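Local coordinates for hypothetical protein ST1444 (Sulfolobus tokodaii, PDB 2EO0), which resolves Holliday junctions formed during genetic recombination, probably with magnesium, by introducing paired nicks in opposing strands of four-way DNA junctions, at residues 76-81 with 102-107. Numbering follows the deposited sequence.
Sequences EGIREF and IKFDML
The aromatic ring of Phe104 meets Ile78 and Arg79, consecutive residues of helix 72-85, a compact example of how a helix is fastened to a sheet in the PDDEXK nuclease fold of archaeal Hjc resolvases. Phe104 starts a short 3-10 turn just after strand 98-103, an outermost strand of the five-stranded mixed sheet. Its CB points toward the helix, and CG, anti to the backbone N (chi1 -151°), carries the ring on to two different neighbours, which meet adjoining parts of it. Ile78 crosses Phe104 at about a right angle, and the end of its longer branch makes the closest approach, coming in obliquely: CD1 lies 3.5 Å from Phe104 CZ and 3.8 Å from Phe104 CE1. Arg79 meets the CD2/CE2 bond, its guanidinium plane 80° from the ring plane. NH2 of Arg79 lies at the ring edge, near its plane, 3.4 Å from CD2 of Phe104, and no cation-pi stack forms between them; Arg79 makes its cation-pi contact with Tyr115 instead. Leu89, Leu91 and Ile70 also touch Phe104, extending the apolar layer into neighbouring strands. Ile78 also packs on Glu58, a probable magnesium ligand, which places this layer beside the likely metal site. Just after the turn, Leu107 covers one face of the Phe104 ring, its CD1 3.3 Å above the ring plane and offset toward the rim.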
loop_
_atom_site.group_PDB
_atom_site.type_symbol
_atom_site.label_atom_id
_atom_site.label_comp_id
_atom_site.label_asym_id
_atom_site.label_seq_id
_atom_site.Cartn_x
_atom_site.Cartn_y
_atom_site.Cartn_z
ATOM N N GLU A 76 11.532 -10.121 -10.803
ATOM C CA GLU A 76 12.339 -10.074 -9.605
ATOM C C GLU A 76 12.178 -8.728 -8.907
ATOM O O GLU A 76 12.225 -8.660 -7.679
ATOM C CB GLU A 76 13.800 -10.367 -9.949
ATOM C CG GLU A 76 13.977 -11.772 -10.507
ATOM C CD GLU A 76 15.396 -12.078 -10.940
ATOM O OE1 GLU A 76 16.143 -11.134 -11.283
ATOM O OE2 GLU A 76 15.761 -13.270 -10.953
ATOM N N GLY A 77 11.957 -7.674 -9.692
ATOM C CA GLY A 77 11.753 -6.341 -9.141
ATOM C C GLY A 77 10.461 -6.204 -8.327
ATOM O O GLY A 77 10.502 -5.829 -7.160
ATOM N N ILE A 78 9.309 -6.499 -8.920
ATOM C CA ILE A 78 8.067 -6.389 -8.174
ATOM C C ILE A 78 8.100 -7.359 -6.995
ATOM O O ILE A 78 7.419 -7.161 -5.995
ATOM C CB ILE A 78 6.829 -6.670 -9.058
ATOM C CG1 ILE A 78 7.019 -7.965 -9.825
ATOM C CG2 ILE A 78 6.631 -5.550 -10.051
ATOM C CD1 ILE A 78 6.002 -8.156 -10.965
ATOM N N ARG A 79 8.905 -8.405 -7.121
ATOM C CA ARG A 79 9.066 -9.393 -6.064
ATOM C C ARG A 79 9.836 -8.792 -4.866
ATOM O O ARG A 79 9.536 -9.079 -3.705
ATOM C CB ARG A 79 9.813 -10.582 -6.645
ATOM C CG ARG A 79 9.949 -11.801 -5.764
ATOM C CD ARG A 79 10.336 -13.000 -6.637
ATOM N NE ARG A 79 9.170 -13.608 -7.277
ATOM C CZ ARG A 79 9.234 -14.533 -8.232
ATOM N NH1 ARG A 79 10.414 -14.951 -8.676
ATOM N NH2 ARG A 79 8.119 -15.082 -8.706
ATOM N N GLU A 80 10.829 -7.961 -5.155
ATOM C CA GLU A 80 11.620 -7.322 -4.112
ATOM C C GLU A 80 10.754 -6.267 -3.395
ATOM O O GLU A 80 10.884 -6.017 -2.195
ATOM C CB GLU A 80 12.859 -6.663 -4.736
ATOM C CG GLU A 80 13.896 -6.224 -3.722
ATOM C CD GLU A 80 14.206 -7.307 -2.699
ATOM O OE1 GLU A 80 14.556 -8.444 -3.111
ATOM O OE2 GLU A 80 14.099 -7.019 -1.481
ATOM N N PHE A 81 9.873 -5.645 -4.161
ATOM C CA PHE A 81 8.969 -4.665 -3.621
ATOM C C PHE A 81 7.994 -5.405 -2.690
ATOM O O PHE A 81 7.598 -4.905 -1.632
ATOM C CB PHE A 81 8.234 -3.996 -4.777
ATOM C CG PHE A 81 7.273 -2.944 -4.353
ATOM C CD1 PHE A 81 6.094 -3.286 -3.705
ATOM C CD2 PHE A 81 7.540 -1.611 -4.612
ATOM C CE1 PHE A 81 5.194 -2.311 -3.324
ATOM C CE2 PHE A 81 6.635 -0.621 -4.229
ATOM C CZ PHE A 81 5.466 -0.977 -3.588
ATOM N N ILE A 102 -3.650 -15.589 -9.645
ATOM C CA ILE A 102 -2.967 -16.686 -8.969
ATOM C C ILE A 102 -1.899 -16.046 -8.090
ATOM O O ILE A 102 -1.562 -14.871 -8.278
ATOM C CB ILE A 102 -2.267 -17.624 -9.958
ATOM C CG1 ILE A 102 -1.437 -16.793 -10.931
ATOM C CG2 ILE A 102 -3.296 -18.487 -10.689
ATOM C CD1 ILE A 102 -0.489 -17.615 -11.762
ATOM N N LYS A 103 -1.380 -16.800 -7.122
ATOM C CA LYS A 103 -0.309 -16.289 -6.262
ATOM C C LYS A 103 0.905 -16.142 -7.166
ATOM O O LYS A 103 1.215 -17.033 -7.960
ATOM C CB LYS A 103 0.048 -17.273 -5.148
ATOM C CG LYS A 103 -0.849 -17.246 -3.937
ATOM C CD LYS A 103 -0.453 -18.368 -2.980
ATOM C CE LYS A 103 -0.915 -18.109 -1.532
ATOM N NZ LYS A 103 -2.379 -17.844 -1.380
ATOM N N PHE A 104 1.591 -15.013 -7.053
ATOM C CA PHE A 104 2.765 -14.785 -7.879
ATOM C C PHE A 104 3.795 -15.922 -7.722
ATOM O O PHE A 104 4.630 -16.153 -8.607
ATOM C CB PHE A 104 3.395 -13.455 -7.513
ATOM C CG PHE A 104 4.107 -12.820 -8.638
ATOM C CD1 PHE A 104 3.413 -12.056 -9.564
ATOM C CD2 PHE A 104 5.481 -12.982 -8.783
ATOM C CE1 PHE A 104 4.073 -11.451 -10.629
ATOM C CE2 PHE A 104 6.157 -12.380 -9.848
ATOM C CZ PHE A 104 5.445 -11.609 -10.775
ATOM N N ASP A 105 3.713 -16.625 -6.593
ATOM C CA ASP A 105 4.605 -17.745 -6.290
ATOM C C ASP A 105 4.411 -18.936 -7.216
ATOM O O ASP A 105 5.211 -19.864 -7.207
ATOM C CB ASP A 105 4.399 -18.219 -4.853
ATOM C CG ASP A 105 4.841 -17.199 -3.843
ATOM O OD1 ASP A 105 5.755 -16.399 -4.181
ATOM O OD2 ASP A 105 4.290 -17.208 -2.708
ATOM N N MET A 106 3.342 -18.915 -8.000
ATOM C CA MET A 106 3.069 -20.008 -8.926
ATOM C C MET A 106 3.920 -19.903 -10.188
ATOM O O MET A 106 4.026 -20.861 -10.949
ATOM C CB MET A 106 1.588 -20.034 -9.304
ATOM C CG MET A 106 0.642 -20.249 -8.124
ATOM S SD MET A 106 0.632 -21.944 -7.483
ATOM C CE MET A 106 -0.988 -22.483 -8.147
ATOM N N LEU A 107 4.512 -18.742 -10.428
ATOM C CA LEU A 107 5.360 -18.584 -11.604
ATOM C C LEU A 107 6.696 -19.310 -11.366
ATOM O O LEU A 107 7.398 -19.013 -10.396
ATOM C CB LEU A 107 5.646 -17.100 -11.871
ATOM C CG LEU A 107 4.518 -16.138 -12.242
ATOM C CD1 LEU A 107 5.027 -14.729 -12.052
ATOM C CD2 LEU A 107 4.065 -16.351 -13.687
#